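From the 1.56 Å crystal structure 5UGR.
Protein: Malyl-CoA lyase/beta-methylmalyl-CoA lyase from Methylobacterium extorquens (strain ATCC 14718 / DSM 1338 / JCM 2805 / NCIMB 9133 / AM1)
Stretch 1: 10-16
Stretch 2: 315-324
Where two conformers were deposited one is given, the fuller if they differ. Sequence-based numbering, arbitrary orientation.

Stretch 1 (10-16) TPRLHRS
Stretch 2 315-324: IQKADAMGGK

Residues 10-16 lack regular structure, are extended through L13, and bend at H14 and R15; they run along a helix that starts earlier in the chain and runs through 315-321. In the loop, phi/psi is -89/82 at P11, -94/153 at R12, -78/127 at L13, -146/49 at H14 and -73/-39 at R15. The two segments advance in the same general direction: the CA of P11 lies 6.4 Å from the CA of Q316, the CA of L13 5.0 Å from the CA of K317, and R15 reaches M321 and K324. Together they bury 461 Å².

I315 is out of reach. Q316 (m, m, chi3 130°) points toward the loop, and its CB meets CG of P11 at 3.9 Å, aliphatic carbon against the pyrrolidine ring. A water donates to both P11 O (2.8 Å) and Q316 O (3.2 Å).

K317 (m, p, chi3 126°, p) suits its place: its long aliphatic chain packs on P11, CD 4.1 Å from P11 CB, while the amino group at its end reaches R12 O, NZ donating at 3.0 Å in the one direct hydrogen bond across the stretches. NZ also donates at 2.9 Å to a second water, which donates to T10 O at 2.9 Å.

A318 points away and D319 is out of reach. A320, one turn beyond Q316, again faces the loop; its small CB rests 3.9 Å from L13 CB. L13 (t, p) sends CD2 to within 3.7 Å of M321 CG, an apolar contact. The side chain of M321 (chi1 -106°, t, p) also packs against R15 (m, t, m, chi4 164°): its CG lies over one guanidinium face, and CE is 3.6 Å from NH1.

G322 and G323 make no contact. K324 (chi1 -145°, t, t, chi4 -100°) lays CD 4.0 Å from L13 CD2. Its NZ sits at the guanidinium edge, 3.8 Å from R15 NH2, a like-charge approach; both atoms are hydrogen-bonded elsewhere in the structure.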

# COMPACT_ATOMS: atom_id res chain seq x y z
N THR A 10 -26.14 5.72 -6.11
CA THR A 10 -27.45 6.21 -6.47
C THR A 10 -28.01 5.47 -7.66
O THR A 10 -27.33 5.48 -8.71
CB THR A 10 -27.28 7.72 -6.88
OG1 THR A 10 -26.75 8.46 -5.74
CG2 THR A 10 -28.58 8.30 -7.21
N PRO A 11 -29.21 4.84 -7.58
CA PRO A 11 -29.64 3.89 -8.63
C PRO A 11 -30.43 4.47 -9.84
O PRO A 11 -31.65 4.30 -9.91
CB PRO A 11 -30.52 2.89 -7.84
CG PRO A 11 -31.10 3.70 -6.73
CD PRO A 11 -30.11 4.81 -6.41
N ARG A 12 -29.74 5.01 -10.82
CA ARG A 12 -30.36 5.66 -12.00
C ARG A 12 -30.49 4.67 -13.12
O ARG A 12 -29.66 3.76 -13.28
CB ARG A 12 -29.51 6.81 -12.50
CG ARG A 12 -29.11 7.82 -11.44
CD ARG A 12 -28.39 9.03 -12.01
NE ARG A 12 -27.72 9.81 -10.98
CZ ARG A 12 -28.04 11.04 -10.59
NH1 ARG A 12 -29.16 11.67 -11.00
NH2 ARG A 12 -27.25 11.63 -9.74
N LEU A 13 -31.50 4.92 -13.97
CA LEU A 13 -31.69 4.20 -15.22
C LEU A 13 -30.70 4.76 -16.24
O LEU A 13 -30.57 5.96 -16.40
CB LEU A 13 -33.13 4.37 -15.72
CG LEU A 13 -33.45 3.66 -17.00
CD1 LEU A 13 -33.46 2.16 -16.84
CD2 LEU A 13 -34.85 4.07 -17.46
N HIS A 14 -29.92 3.89 -16.84
CA HIS A 14 -28.76 4.28 -17.64
C HIS A 14 -28.54 3.33 -18.82
O HIS A 14 -27.43 2.84 -19.06
CB HIS A 14 -27.56 4.30 -16.68
CG HIS A 14 -26.38 5.04 -17.17
ND1 HIS A 14 -25.44 5.56 -16.30
CD2 HIS A 14 -25.96 5.35 -18.41
CE1 HIS A 14 -24.52 6.18 -16.99
NE2 HIS A 14 -24.80 6.05 -18.27
N ARG A 15 -29.59 3.06 -19.58
CA ARG A 15 -29.47 2.17 -20.75
C ARG A 15 -28.74 2.80 -21.94
O ARG A 15 -28.02 2.13 -22.68
CB ARG A 15 -30.87 1.71 -21.19
CG ARG A 15 -31.67 0.97 -20.15
CD ARG A 15 -33.12 0.87 -20.53
NE ARG A 15 -33.72 2.17 -20.72
CZ ARG A 15 -34.87 2.39 -21.35
NH1 ARG A 15 -35.60 1.38 -21.84
NH2 ARG A 15 -35.33 3.61 -21.48
N SER A 16 -29.02 4.09 -22.14
CA SER A 16 -28.55 4.86 -23.26
C SER A 16 -27.94 6.14 -22.76
O SER A 16 -28.50 6.82 -21.88
CB SER A 16 -29.72 5.16 -24.23
OG SER A 16 -30.82 5.74 -23.57
N ILE A 315 -34.80 -2.92 -9.02
CA ILE A 315 -36.18 -2.45 -8.95
C ILE A 315 -36.30 -0.96 -9.15
O ILE A 315 -37.23 -0.48 -9.81
CB ILE A 315 -36.87 -2.91 -7.68
CG1 ILE A 315 -37.09 -4.43 -7.71
CG2 ILE A 315 -38.22 -2.21 -7.50
CD1 ILE A 315 -37.63 -5.03 -9.00
N GLN A 316 -35.36 -0.19 -8.60
CA GLN A 316 -35.43 1.25 -8.79
C GLN A 316 -35.34 1.59 -10.28
O GLN A 316 -36.00 2.49 -10.77
CB GLN A 316 -34.34 1.99 -7.96
CG GLN A 316 -34.61 2.07 -6.44
CD GLN A 316 -35.91 2.76 -6.03
OE1 GLN A 316 -36.68 2.21 -5.22
NE2 GLN A 316 -36.17 3.97 -6.54
N LYS A 317 -34.47 0.87 -10.98
CA LYS A 317 -34.32 0.96 -12.44
C LYS A 317 -35.57 0.52 -13.25
O LYS A 317 -36.00 1.23 -14.20
CB LYS A 317 -33.03 0.22 -12.88
CG LYS A 317 -31.70 1.00 -12.75
CD LYS A 317 -31.03 0.95 -11.37
CE LYS A 317 -29.57 0.49 -11.36
NZ LYS A 317 -28.54 1.56 -11.61
N ALA A 318 -36.18 -0.60 -12.87
CA ALA A 318 -37.43 -1.06 -13.48
C ALA A 318 -38.57 -0.06 -13.26
O ALA A 318 -39.40 0.21 -14.13
CB ALA A 318 -37.82 -2.43 -12.93
N ASP A 319 -38.60 0.50 -12.06
CA ASP A 319 -39.66 1.46 -11.72
C ASP A 319 -39.49 2.69 -12.58
O ASP A 319 -40.47 3.29 -13.01
CB ASP A 319 -39.56 1.86 -10.24
CG ASP A 319 -40.02 0.73 -9.27
OD1 ASP A 319 -40.57 -0.34 -9.72
OD2 ASP A 319 -39.88 1.00 -8.04
N ALA A 320 -38.25 3.11 -12.81
CA ALA A 320 -37.99 4.30 -13.67
C ALA A 320 -38.49 4.12 -15.08
O ALA A 320 -39.03 5.03 -15.70
CB ALA A 320 -36.50 4.61 -13.70
N MET A 321 -38.31 2.93 -15.61
CA MET A 321 -38.76 2.58 -16.94
C MET A 321 -40.26 2.70 -17.01
O MET A 321 -40.78 3.17 -18.00
CB MET A 321 -38.28 1.18 -17.38
CG MET A 321 -37.16 1.29 -18.41
SD MET A 321 -36.79 -0.38 -18.77
CE MET A 321 -38.09 -0.54 -20.05
N GLY A 322 -40.94 2.25 -15.96
CA GLY A 322 -42.37 2.25 -15.93
C GLY A 322 -42.94 3.63 -15.94
O GLY A 322 -44.08 3.80 -16.34
N GLY A 323 -42.18 4.63 -15.49
CA GLY A 323 -42.71 6.00 -15.42
C GLY A 323 -42.23 6.96 -16.49
O GLY A 323 -42.52 8.14 -16.42
N LYS A 324 -41.49 6.43 -17.48
CA LYS A 324 -40.79 7.26 -18.48
C LYS A 324 -41.73 7.93 -19.48
O LYS A 324 -41.69 9.16 -19.63
CB LYS A 324 -39.63 6.46 -19.15
CG LYS A 324 -38.39 7.34 -19.48
CD LYS A 324 -37.11 6.56 -19.64
CE LYS A 324 -35.85 7.46 -19.93
NZ LYS A 324 -35.50 7.45 -21.42
O HOH W 1 -26.55 2.98 -9.96
O HOH W 2 -34.16 5.14 -10.77